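Local coordinates for protein nitrite transporter NirC (Salmonella enterica subsp. enterica serovar Typhimurium, PDB 4FC4) that forms a pentameric channel of the formate/nitrite transporter family that carries nitrite into and out of the cell across the inner membrane, at residues Gln107-Asn112 and Trp228-Asn233; Gly128-Leu131 and Thr135-Val138; Leu159-Val164 and Thr234-Val239; Gly194-Val199 and Gly223-Trp228; Leu207-Phe210 and Ala216-Leu219. All blocks are in the same frame, centred on the assembly; numbering follows the deposited sequence.

Overall arrangement
Contacts 4, 1 and 3 follow one another along helix 219-248; Asn233 of contact 1 bonds into both others. Contacts 3 and 4 are buried. The first is tight packing of two transmembrane helices through a serine, an asparagine and a glycine; the second joins a carboxylate and an amide beside the break that precedes helix 198-209. Contact 1 is only partly covered and rests on one indole-to-hydroxyl bond between helices that stand apart. Contacts 2 and 5 touch each other, and their centres lie about 21 and 19 Å from the centre of the chain. Both are local loop closures at helix ends, contact 2 a buried serine cap, contact 5 a partly exposed aromatic cluster.

Contact 1: Gln107-Asn112 and Trp228-Asn233; sequences QTWLGN and WVTLGN
Trp109 of helix 98-125 reaches across to Thr230 of helix 219-248, two transmembrane helices of the formate/nitrite transporter fold that stand well apart here, with 9.1 Å between Trp109 CA and Thr230 CA. The polar part of the contact is one hydrogen bond, from Trp109 NE1 to Thr230 OG1 at 3.2 Å. It is nearly straight, with an angle of 163° at the hydrogen, and the hydroxyl lies close to the indole plane, so the N-H points squarely at it. The indole gets there because its CG is swung anti to the backbone N (chi1 -164°), which carries the ring out from the helix. Thr230 OG1 sits beside its own backbone N and also bonds to Leu226 O one turn earlier. The hydroxyl donates to Leu226 O in its own helix and accepts the indole N-H, two bonds that would restrict its rotation.

Around the pair, helix 198-209 packs against both partners, with Met202 on Trp109 and Ser198 on Thr230, while Asn112, at the end of its segment, bonds to Phe80 N.

The apolar part is small. The threonine methyl lies obliquely near the pyrrole part of the indole, off its plane, with Thr230 CG2 3.6 Å from Trp109 NE1 and 3.9 Å from Trp109 CD1.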
# COMPACT_ATOMS: atom_id res chain seq x y z
N GLN B 107 -19.28 -11.67 -30.20
CA GLN B 107 -18.76 -12.90 -29.62
C GLN B 107 -18.12 -12.70 -28.23
O GLN B 107 -18.39 -13.50 -27.31
CB GLN B 107 -17.67 -13.49 -30.48
CG GLN B 107 -18.02 -13.77 -31.93
CD GLN B 107 -16.99 -14.74 -32.52
OE1 GLN B 107 -17.20 -15.25 -33.60
NE2 GLN B 107 -15.86 -15.01 -31.78
N THR B 108 -17.28 -11.68 -28.09
CA THR B 108 -16.57 -11.48 -26.81
C THR B 108 -17.65 -11.22 -25.77
O THR B 108 -17.65 -11.76 -24.67
CB THR B 108 -15.58 -10.31 -26.85
OG1 THR B 108 -14.80 -10.35 -28.06
CG2 THR B 108 -14.62 -10.34 -25.58
N TRP B 109 -18.58 -10.35 -26.13
CA TRP B 109 -19.74 -10.04 -25.31
C TRP B 109 -20.45 -11.29 -24.86
O TRP B 109 -20.71 -11.44 -23.67
CB TRP B 109 -20.70 -9.18 -26.14
CG TRP B 109 -21.74 -8.48 -25.33
CD1 TRP B 109 -21.69 -7.20 -24.80
CD2 TRP B 109 -23.04 -9.01 -24.91
NE1 TRP B 109 -22.83 -6.90 -24.13
CE2 TRP B 109 -23.68 -7.94 -24.14
CE3 TRP B 109 -23.75 -10.21 -25.13
CZ2 TRP B 109 -24.96 -8.08 -23.60
CZ3 TRP B 109 -25.04 -10.34 -24.58
CH2 TRP B 109 -25.65 -9.30 -23.86
N LEU B 110 -20.82 -12.19 -25.81
CA LEU B 110 -21.55 -13.42 -25.49
C LEU B 110 -20.76 -14.32 -24.54
O LEU B 110 -21.35 -14.91 -23.58
CB LEU B 110 -21.98 -14.19 -26.75
CG LEU B 110 -23.14 -13.59 -27.60
CD1 LEU B 110 -23.35 -14.34 -28.91
CD2 LEU B 110 -24.50 -13.45 -26.87
N GLY B 111 -19.43 -14.41 -24.77
CA GLY B 111 -18.58 -15.22 -23.92
C GLY B 111 -18.55 -14.66 -22.51
O GLY B 111 -18.65 -15.39 -21.55
N ASN B 112 -18.35 -13.36 -22.39
CA ASN B 112 -18.38 -12.68 -21.11
C ASN B 112 -19.67 -12.97 -20.33
O ASN B 112 -19.63 -13.18 -19.11
CB ASN B 112 -18.23 -11.19 -21.32
CG ASN B 112 -16.83 -10.79 -21.72
OD1 ASN B 112 -16.61 -9.63 -22.03
ND2 ASN B 112 -15.85 -11.75 -21.69
N TRP B 228 -28.21 -0.24 -23.33
CA TRP B 228 -27.63 1.10 -23.15
C TRP B 228 -26.25 1.15 -22.48
O TRP B 228 -25.39 1.93 -22.89
CB TRP B 228 -28.68 2.03 -22.52
CG TRP B 228 -29.89 2.07 -23.43
CD1 TRP B 228 -31.12 1.46 -23.23
CD2 TRP B 228 -29.98 2.69 -24.77
NE1 TRP B 228 -31.96 1.69 -24.29
CE2 TRP B 228 -31.34 2.42 -25.24
CE3 TRP B 228 -29.11 3.44 -25.56
CZ2 TRP B 228 -31.79 2.89 -26.49
CZ3 TRP B 228 -29.56 3.92 -26.79
CH2 TRP B 228 -30.87 3.63 -27.26
N VAL B 229 -26.01 0.29 -21.50
CA VAL B 229 -24.68 0.24 -20.86
C VAL B 229 -23.61 -0.26 -21.83
O VAL B 229 -22.55 0.32 -21.92
CB VAL B 229 -24.73 -0.52 -19.53
CG1 VAL B 229 -23.35 -0.63 -18.87
CG2 VAL B 229 -25.70 0.24 -18.64
N THR B 230 -23.94 -1.28 -22.60
CA THR B 230 -23.02 -1.73 -23.63
C THR B 230 -22.70 -0.68 -24.69
O THR B 230 -21.49 -0.43 -24.95
CB THR B 230 -23.54 -3.00 -24.30
OG1 THR B 230 -23.71 -3.99 -23.28
CG2 THR B 230 -22.57 -3.50 -25.43
N LEU B 231 -23.75 -0.09 -25.31
CA LEU B 231 -23.54 0.97 -26.30
C LEU B 231 -22.68 2.09 -25.68
O LEU B 231 -21.78 2.61 -26.33
CB LEU B 231 -24.85 1.52 -26.88
CG LEU B 231 -25.82 0.56 -27.62
CD1 LEU B 231 -27.16 1.23 -27.87
CD2 LEU B 231 -25.29 -0.04 -28.93
N GLY B 232 -22.89 2.40 -24.40
CA GLY B 232 -22.14 3.49 -23.76
C GLY B 232 -20.69 3.11 -23.53
O GLY B 232 -19.79 3.91 -23.79
N ASN B 233 -20.47 1.91 -23.01
CA ASN B 233 -19.11 1.35 -22.89
C ASN B 233 -18.35 1.46 -24.23
O ASN B 233 -17.14 1.78 -24.25
CB ASN B 233 -19.13 -0.14 -22.45
CG ASN B 233 -19.53 -0.35 -21.00
OD1 ASN B 233 -19.89 -1.48 -20.62
ND2 ASN B 233 -19.44 0.70 -20.16

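Contact 2: Gly128-Leu131 and Thr135-Val138; sequences GSLL and TSIV
Ser136 is the N-cap of helix 137-147, and its hydroxyl joins that helix start to the carbonyl of Leu130 in the preceding loop. Ser136 OG donates to Leu130 O at 2.7 Å, arriving in the carbonyl plane on a lone pair, with a C=O...O angle of 139°. The same oxygen accepts from Val138 N at 3.1 Å, the capping bond, which is noticeably bent at the hydrogen (139°). One hydroxyl thus donates to the loop carbonyl and accepts the N-H of Val138 in the first turn, and both jobs depend on the serine torsion: OG is held anti to the backbone N, at chi1 167°, where it faces Leu130 and still lies near the amide two residues on.

The carbonyl it meets belongs to a type I beta turn, Gly128 to Leu131, which lies in the connection between helix 98-125 and helix 137-147. Tyr123 OH of the first of these helices bonds to Leu130 N, so this residue is held at both its amide and its carbonyl. On the helix side Asn50 OD1 takes the amide of Ile137.

Next to the polar bridge the side chains close up. Leu130 and Val138 cross at about a right angle, with Leu130 CD1 3.8 Å from Val138 CG2, and Leu130 CB stands 4.0 Å from that same methyl. Leu204 and Leu207 of helix 198-209 pack against Val138.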
# COMPACT_ATOMS: atom_id res chain seq x y z
N GLY B 128 -24.78 -18.90 -1.54
CA GLY B 128 -24.29 -17.55 -1.26
C GLY B 128 -25.33 -16.69 -0.50
O GLY B 128 -26.52 -16.70 -0.81
N SER B 129 -24.89 -15.97 0.52
CA SER B 129 -25.80 -15.33 1.43
C SER B 129 -26.50 -14.09 0.83
O SER B 129 -27.43 -13.61 1.42
CB SER B 129 -25.04 -14.93 2.67
OG SER B 129 -24.02 -13.97 2.29
N LEU B 130 -26.03 -13.59 -0.31
CA LEU B 130 -26.59 -12.40 -0.92
C LEU B 130 -27.96 -12.61 -1.60
O LEU B 130 -28.65 -11.62 -1.90
CB LEU B 130 -25.64 -11.90 -2.00
CG LEU B 130 -24.34 -11.24 -1.56
CD1 LEU B 130 -23.46 -11.00 -2.78
CD2 LEU B 130 -24.62 -9.94 -0.82
N LEU B 131 -28.34 -13.88 -1.83
CA LEU B 131 -29.48 -14.25 -2.68
C LEU B 131 -30.84 -14.32 -2.04
O LEU B 131 -31.79 -13.79 -2.64
CB LEU B 131 -29.25 -15.59 -3.38
CG LEU B 131 -27.91 -15.57 -4.11
CD1 LEU B 131 -27.61 -16.93 -4.74
CD2 LEU B 131 -27.83 -14.42 -5.11
N THR B 135 -34.27 -8.03 0.98
CA THR B 135 -33.64 -6.77 1.30
C THR B 135 -32.19 -6.61 0.82
O THR B 135 -31.67 -5.49 0.88
CB THR B 135 -33.70 -6.48 2.80
OG1 THR B 135 -33.16 -5.18 2.98
CG2 THR B 135 -32.84 -7.46 3.57
N SER B 136 -31.55 -7.70 0.38
CA SER B 136 -30.20 -7.66 -0.13
C SER B 136 -29.93 -6.53 -1.15
O SER B 136 -30.73 -6.32 -2.11
CB SER B 136 -29.84 -9.01 -0.78
OG SER B 136 -28.62 -8.93 -1.56
N ILE B 137 -28.77 -5.89 -1.00
CA ILE B 137 -28.40 -4.82 -1.93
C ILE B 137 -28.25 -5.31 -3.37
O ILE B 137 -28.37 -4.51 -4.29
CB ILE B 137 -27.18 -3.94 -1.48
CG1 ILE B 137 -25.86 -4.71 -1.46
CG2 ILE B 137 -27.48 -3.33 -0.10
CD1 ILE B 137 -24.61 -3.79 -1.46
N VAL B 138 -27.97 -6.60 -3.54
CA VAL B 138 -27.98 -7.24 -4.86
C VAL B 138 -29.33 -6.97 -5.51
O VAL B 138 -29.38 -6.56 -6.67
CB VAL B 138 -27.62 -8.77 -4.81
CG1 VAL B 138 -28.17 -9.59 -5.98
CG2 VAL B 138 -26.11 -9.00 -4.72

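Contact 3: Leu159-Val164 and Thr234-Val239; sequences LCNWLV and TLSGVV
Ser236 of helix 219-248 presses its side chain into the backbone of helix 150-172 at Asn161 and Trp162, and here the two transmembrane helices come close: the short axes approach to 7.4 Å at a crossing angle of -41°. The small residues Ser236 and Gly237 allow this tight helix crossing, in which Trp162 CA lies 5.2 Å from Ser236 CA. The serine hydroxyl occupies the crowded position between its backbone N and carbonyl carbon (chi1 52°). From there Ser236 OG bears on Asn161 CB at 3.1 Å and comes within 3.2 Å of Trp162 N. Its clear partners lie just outside the segments, Ala158 O across the interface and Asn233 O in its own helix.

Asn161 extends its amide alongside the partner helix, CG anti to the backbone N (chi1 -151°). Asn161 ND2 passes 3.9 Å from Gly237 CA, over a bare backbone, and bonds to Asn233 O and Thr81 O, so both amide hydrogens can be used. Trp162 contributes its stem, with Trp162 CB 4.2 Å from Ser236 CB, while its ring goes on to meet Phe240.

Around this crossing, helix 80-93 packs Thr84 on Asn161, helix 177-192 covers Cys160 and Leu163 with Phe190, and Ala36 of a neighbouring subunit lies on Trp162.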
# COMPACT_ATOMS: atom_id res chain seq x y z
N LEU B 159 -18.94 6.81 -19.24
CA LEU B 159 -17.97 7.24 -18.23
C LEU B 159 -17.19 6.04 -17.57
O LEU B 159 -15.99 6.11 -17.30
CB LEU B 159 -18.68 8.08 -17.19
CG LEU B 159 -18.97 9.53 -17.56
CD1 LEU B 159 -20.08 10.04 -16.65
CD2 LEU B 159 -17.77 10.46 -17.48
N CYS B 160 -17.89 4.94 -17.34
CA CYS B 160 -17.27 3.76 -16.84
C CYS B 160 -16.08 3.28 -17.73
O CYS B 160 -14.97 3.12 -17.23
CB CYS B 160 -18.31 2.64 -16.70
SG CYS B 160 -17.49 1.07 -16.38
N ASN B 161 -16.33 3.08 -19.02
CA ASN B 161 -15.37 2.42 -19.88
C ASN B 161 -14.20 3.29 -20.25
O ASN B 161 -13.12 2.81 -20.61
CB ASN B 161 -16.02 1.83 -21.15
CG ASN B 161 -15.25 0.61 -21.64
OD1 ASN B 161 -14.68 -0.06 -20.83
ND2 ASN B 161 -15.21 0.34 -22.99
N TRP B 162 -14.42 4.58 -20.19
CA TRP B 162 -13.32 5.53 -20.18
C TRP B 162 -12.36 5.07 -19.13
O TRP B 162 -11.17 4.86 -19.42
CB TRP B 162 -13.82 6.94 -19.87
CG TRP B 162 -12.97 7.99 -20.56
CD1 TRP B 162 -11.73 7.79 -21.17
CD2 TRP B 162 -13.23 9.41 -20.70
NE1 TRP B 162 -11.24 8.95 -21.68
CE2 TRP B 162 -12.09 9.98 -21.43
CE3 TRP B 162 -14.29 10.25 -20.35
CZ2 TRP B 162 -12.03 11.35 -21.79
CZ3 TRP B 162 -14.22 11.63 -20.69
CH2 TRP B 162 -13.11 12.16 -21.39
N LEU B 163 -12.87 4.88 -17.90
CA LEU B 163 -12.02 4.63 -16.77
C LEU B 163 -11.40 3.22 -16.88
O LEU B 163 -10.22 3.04 -16.64
CB LEU B 163 -12.77 4.84 -15.42
CG LEU B 163 -12.72 6.30 -14.98
CD1 LEU B 163 -13.75 6.65 -13.90
CD2 LEU B 163 -11.29 6.67 -14.55
N VAL B 164 -12.20 2.22 -17.24
CA VAL B 164 -11.69 0.86 -17.35
C VAL B 164 -10.65 0.72 -18.51
O VAL B 164 -9.56 0.13 -18.30
CB VAL B 164 -12.85 -0.16 -17.47
CG1 VAL B 164 -12.29 -1.59 -17.58
CG2 VAL B 164 -13.79 0.03 -16.30
N THR B 234 -19.07 1.15 -25.33
CA THR B 234 -18.52 1.09 -26.67
C THR B 234 -18.12 2.48 -27.20
O THR B 234 -17.02 2.64 -27.68
CB THR B 234 -19.53 0.44 -27.65
OG1 THR B 234 -19.91 -0.83 -27.11
CG2 THR B 234 -18.93 0.25 -29.03
N LEU B 235 -19.01 3.47 -27.08
CA LEU B 235 -18.63 4.88 -27.25
C LEU B 235 -17.24 5.30 -26.68
O LEU B 235 -16.39 5.80 -27.41
CB LEU B 235 -19.70 5.85 -26.69
CG LEU B 235 -19.30 7.32 -26.87
CD1 LEU B 235 -19.06 7.64 -28.34
CD2 LEU B 235 -20.36 8.27 -26.34
N SER B 236 -17.05 5.15 -25.39
CA SER B 236 -15.80 5.61 -24.73
C SER B 236 -14.56 4.75 -25.12
O SER B 236 -13.47 5.29 -25.30
CB SER B 236 -15.99 5.71 -23.23
OG SER B 236 -16.51 4.51 -22.67
N GLY B 237 -14.74 3.45 -25.33
CA GLY B 237 -13.67 2.57 -25.74
C GLY B 237 -13.21 2.90 -27.14
O GLY B 237 -12.03 3.11 -27.37
N VAL B 238 -14.16 2.97 -28.07
CA VAL B 238 -13.90 3.24 -29.49
C VAL B 238 -13.40 4.68 -29.70
O VAL B 238 -12.39 4.89 -30.37
CB VAL B 238 -15.16 2.94 -30.36
CG1 VAL B 238 -14.99 3.36 -31.83
CG2 VAL B 238 -15.53 1.47 -30.25
N VAL B 239 -14.09 5.66 -29.11
CA VAL B 239 -13.91 7.08 -29.48
C VAL B 239 -12.98 7.81 -28.52
O VAL B 239 -11.95 8.35 -28.93
CB VAL B 239 -15.24 7.85 -29.65
CG1 VAL B 239 -14.97 9.32 -29.96
CG2 VAL B 239 -16.09 7.27 -30.77

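Contact 4: Gly194-Val199 and Gly223-Trp228; sequences GYEHSV and GHNLLW
Asn225 of helix 219-248 hands an amide hydrogen to Glu196, which lies in the break between helix 177-192 and helix 198-209. Asn225 ND2 to Glu196 OE1 is 2.8 Å and straight, 165° at the hydrogen. Glu196 OE1 lies in the amide plane of Asn225, while the amide reaches OE1 on the carboxylate's anti side, 24° out of the carboxylate plane, and the two flat groups are turned 77° against each other. To bring its oxygen here the glutamate folds back: its chain is bent at chi2 after CG has settled beside the backbone N. One residue on, Leu226 adds a van der Waals touch, its CD2 methyl resting 3.5 Å from Ser198 O.

Lys145, outside both segments, completes the polar shell. Its ammonium forms a salt bridge with Glu196 OE2, and its carbonyl takes a second bond from Asn225 ND2, so both amide hydrogens of the asparagine have acceptors and both carboxylate oxygens have donors. Further out, Asn233 bonds through ND2 to Glu196 O and through OD1 to Ser198 N, tying the extended backbone to helix 219-248. His197 caps the start of helix 198-209 through Ala200 N and bonds to Thr81 on its other nitrogen; its place is consistent with the central histidine of this family's pore. A Schellman motif at Gly194 ends the helix before the break.

The salt bridge to Lys145 would favour the ionised form of this buried carboxylate, while the amide, on the anti side of OE1, probably adds a weaker, orienting bond.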
# COMPACT_ATOMS: atom_id res chain seq x y z
N GLY B 194 -20.59 5.92 -9.29
CA GLY B 194 -21.89 5.51 -9.88
C GLY B 194 -21.85 5.00 -11.33
O GLY B 194 -22.90 4.82 -11.93
N TYR B 195 -20.68 4.75 -11.95
CA TYR B 195 -20.73 4.45 -13.40
C TYR B 195 -21.11 2.95 -13.73
O TYR B 195 -21.07 2.09 -12.88
CB TYR B 195 -19.46 4.89 -14.12
CG TYR B 195 -19.05 6.31 -13.88
CD1 TYR B 195 -19.99 7.35 -13.76
CD2 TYR B 195 -17.68 6.63 -13.76
CE1 TYR B 195 -19.58 8.66 -13.54
CE2 TYR B 195 -17.26 7.93 -13.54
CZ TYR B 195 -18.21 8.95 -13.44
OH TYR B 195 -17.76 10.22 -13.21
N GLU B 196 -21.47 2.65 -14.96
CA GLU B 196 -22.08 1.33 -15.31
C GLU B 196 -21.12 0.48 -16.16
O GLU B 196 -20.69 0.92 -17.24
CB GLU B 196 -23.39 1.54 -16.13
CG GLU B 196 -24.61 2.08 -15.38
CD GLU B 196 -25.19 1.13 -14.34
OE1 GLU B 196 -25.89 0.12 -14.64
OE2 GLU B 196 -24.91 1.40 -13.17
N HIS B 197 -20.80 -0.73 -15.69
CA HIS B 197 -19.94 -1.64 -16.47
C HIS B 197 -20.80 -2.75 -17.00
O HIS B 197 -21.45 -3.44 -16.24
CB HIS B 197 -18.76 -2.17 -15.60
CG HIS B 197 -17.72 -2.93 -16.40
ND1 HIS B 197 -17.52 -4.24 -16.25
CD2 HIS B 197 -16.85 -2.50 -17.43
CE1 HIS B 197 -16.57 -4.66 -17.15
NE2 HIS B 197 -16.15 -3.58 -17.85
N SER B 198 -20.90 -2.87 -18.33
CA SER B 198 -21.80 -3.87 -19.00
C SER B 198 -21.56 -5.33 -18.52
O SER B 198 -22.48 -5.98 -18.00
CB SER B 198 -21.69 -3.77 -20.52
OG SER B 198 -20.38 -4.18 -20.97
N VAL B 199 -20.33 -5.82 -18.65
CA VAL B 199 -19.98 -7.19 -18.19
C VAL B 199 -20.16 -7.35 -16.67
O VAL B 199 -20.68 -8.35 -16.18
CB VAL B 199 -18.55 -7.58 -18.67
CG1 VAL B 199 -18.15 -8.95 -18.18
CG2 VAL B 199 -18.47 -7.54 -20.19
N GLY B 223 -32.29 -6.65 -20.02
CA GLY B 223 -31.89 -6.36 -21.38
C GLY B 223 -31.81 -4.88 -21.68
O GLY B 223 -30.91 -4.42 -22.38
N HIS B 224 -32.76 -4.13 -21.13
CA HIS B 224 -32.76 -2.66 -21.17
C HIS B 224 -31.46 -2.05 -20.68
O HIS B 224 -30.85 -1.26 -21.39
CB HIS B 224 -33.95 -2.09 -20.39
CG HIS B 224 -33.95 -0.58 -20.33
ND1 HIS B 224 -34.32 0.18 -21.37
CD2 HIS B 224 -33.57 0.29 -19.34
CE1 HIS B 224 -34.21 1.48 -21.05
NE2 HIS B 224 -33.75 1.55 -19.82
N ASN B 225 -31.03 -2.39 -19.46
CA ASN B 225 -29.71 -1.91 -18.94
C ASN B 225 -28.51 -2.34 -19.79
O ASN B 225 -27.74 -1.50 -20.22
CB ASN B 225 -29.47 -2.35 -17.50
CG ASN B 225 -28.09 -1.93 -16.96
OD1 ASN B 225 -27.07 -2.53 -17.30
ND2 ASN B 225 -28.07 -0.90 -16.09
N LEU B 226 -28.37 -3.65 -20.06
CA LEU B 226 -27.28 -4.19 -20.89
C LEU B 226 -27.20 -3.51 -22.27
O LEU B 226 -26.09 -3.18 -22.72
CB LEU B 226 -27.34 -5.73 -20.97
CG LEU B 226 -27.09 -6.53 -19.67
CD1 LEU B 226 -26.96 -8.03 -19.94
CD2 LEU B 226 -25.83 -6.04 -18.94
N LEU B 227 -28.36 -3.23 -22.92
CA LEU B 227 -28.32 -2.51 -24.20
C LEU B 227 -27.64 -1.15 -24.11
O LEU B 227 -26.59 -0.95 -24.71
CB LEU B 227 -29.70 -2.36 -24.84
CG LEU B 227 -29.72 -1.54 -26.14
CD1 LEU B 227 -28.87 -2.19 -27.24
CD2 LEU B 227 -31.17 -1.31 -26.63
N TRP B 228 -28.21 -0.24 -23.33
CA TRP B 228 -27.63 1.10 -23.15
C TRP B 228 -26.25 1.15 -22.48
O TRP B 228 -25.39 1.93 -22.89
CB TRP B 228 -28.68 2.03 -22.52
CG TRP B 228 -29.89 2.07 -23.43
CD1 TRP B 228 -31.12 1.46 -23.23
CD2 TRP B 228 -29.98 2.69 -24.77
NE1 TRP B 228 -31.96 1.69 -24.29
CE2 TRP B 228 -31.34 2.42 -25.24
CE3 TRP B 228 -29.11 3.44 -25.56
CZ2 TRP B 228 -31.79 2.89 -26.49
CZ3 TRP B 228 -29.56 3.92 -26.79
CH2 TRP B 228 -30.87 3.63 -27.26

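Contact 5: Leu207-Phe210 and Ala216-Leu219; sequences LSWF and AYTL
Trp209, at the end of helix 198-209, and Tyr217, in the loop that returns to helix 219-248, are the nearest backbone pair, with 8.1 Å between Trp209 CA and Tyr217 CA. The contact closes a short loop joining these two helices at one end of the transmembrane bundle, and aromatic side chains fill the gap.

Tyr217 is directed into it with CG anti to the backbone N, chi1 -179°, which lays the phenol along the last turn of the helix. Ser208 lies over one face of that ring, its OG 3.7 Å above the plane and displaced toward the rim, with Ser208 CB 3.8 Å from Tyr217 OH. The phenol hydroxyl bonds to Phe205 O, a turn back in the same helix, and this fixes the far end of the ring.

Beside it, the six-membered ring of Trp209 meets the tyrosine at an oblique angle. Trp209 CE3 approaches Tyr217 CE2 to 3.6 Å, and the tyrosine atom lies at the edge of the indole, near its plane. His213, in the loop, stacks on Trp209 and also touches Tyr217, so three rings gather. Thr218 follows as the N-cap of helix 219-248, its OG1 bonding to Gly221 N.

Leu219, at the start of that helix, lies over one face of the indole, with Leu219 CG 4.1 Å from Trp209 CH2, toward the rim. At the indole edge, in its plane, Tyr217 O stands 3.8 Å from Trp209 CZ3.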
# COMPACT_ATOMS: atom_id res chain seq x y z
N LEU B 207 -27.08 -12.88 -10.43
CA LEU B 207 -27.20 -13.03 -8.99
C LEU B 207 -28.58 -12.62 -8.46
O LEU B 207 -29.21 -13.35 -7.70
CB LEU B 207 -26.14 -12.16 -8.31
CG LEU B 207 -24.70 -12.64 -8.37
CD1 LEU B 207 -23.84 -11.58 -7.71
CD2 LEU B 207 -24.52 -14.02 -7.72
N SER B 208 -29.06 -11.44 -8.84
CA SER B 208 -30.40 -11.08 -8.44
C SER B 208 -31.43 -12.04 -9.06
O SER B 208 -32.41 -12.46 -8.39
CB SER B 208 -30.72 -9.62 -8.74
OG SER B 208 -32.02 -9.36 -8.25
N TRP B 209 -31.21 -12.42 -10.32
CA TRP B 209 -32.16 -13.32 -11.01
C TRP B 209 -32.31 -14.64 -10.30
O TRP B 209 -33.43 -15.15 -10.16
CB TRP B 209 -31.78 -13.53 -12.48
CG TRP B 209 -32.85 -14.26 -13.25
CD1 TRP B 209 -32.79 -15.55 -13.78
CD2 TRP B 209 -34.21 -13.77 -13.59
NE1 TRP B 209 -33.97 -15.89 -14.41
CE2 TRP B 209 -34.86 -14.88 -14.34
CE3 TRP B 209 -34.91 -12.58 -13.37
CZ2 TRP B 209 -36.17 -14.77 -14.84
CZ3 TRP B 209 -36.23 -12.49 -13.89
CH2 TRP B 209 -36.83 -13.56 -14.60
N PHE B 210 -31.17 -15.21 -9.85
CA PHE B 210 -31.21 -16.52 -9.19
C PHE B 210 -31.63 -16.39 -7.72
O PHE B 210 -31.70 -17.36 -7.02
CB PHE B 210 -29.85 -17.25 -9.27
CG PHE B 210 -29.35 -17.50 -10.68
CD1 PHE B 210 -30.21 -17.92 -11.71
CD2 PHE B 210 -27.97 -17.33 -10.97
CE1 PHE B 210 -29.73 -18.11 -13.00
CE2 PHE B 210 -27.48 -17.55 -12.24
CZ PHE B 210 -28.36 -17.94 -13.27
N ALA B 216 -41.02 -6.73 -9.78
CA ALA B 216 -40.66 -5.55 -10.56
C ALA B 216 -39.40 -5.80 -11.39
O ALA B 216 -39.08 -5.00 -12.24
CB ALA B 216 -40.51 -4.33 -9.65
N TYR B 217 -38.71 -6.91 -11.15
CA TYR B 217 -37.40 -7.20 -11.75
C TYR B 217 -37.57 -8.24 -12.85
O TYR B 217 -37.91 -9.39 -12.55
CB TYR B 217 -36.46 -7.80 -10.69
CG TYR B 217 -35.07 -8.12 -11.17
CD1 TYR B 217 -34.15 -7.09 -11.44
CD2 TYR B 217 -34.64 -9.44 -11.32
CE1 TYR B 217 -32.87 -7.37 -11.88
CE2 TYR B 217 -33.36 -9.74 -11.76
CZ TYR B 217 -32.46 -8.70 -12.03
OH TYR B 217 -31.15 -8.91 -12.47
N THR B 218 -37.33 -7.85 -14.10
CA THR B 218 -37.70 -8.69 -15.28
C THR B 218 -36.55 -8.84 -16.29
O THR B 218 -35.58 -8.06 -16.24
CB THR B 218 -38.89 -8.10 -16.05
OG1 THR B 218 -38.39 -7.02 -16.85
CG2 THR B 218 -40.03 -7.63 -15.12
N LEU B 219 -36.66 -9.80 -17.20
CA LEU B 219 -35.60 -9.98 -18.20
C LEU B 219 -35.55 -8.80 -19.16
O LEU B 219 -34.47 -8.42 -19.65
CB LEU B 219 -35.79 -11.25 -19.00
CG LEU B 219 -35.58 -12.62 -18.40
CD1 LEU B 219 -36.68 -13.54 -18.93
CD2 LEU B 219 -34.19 -13.14 -18.76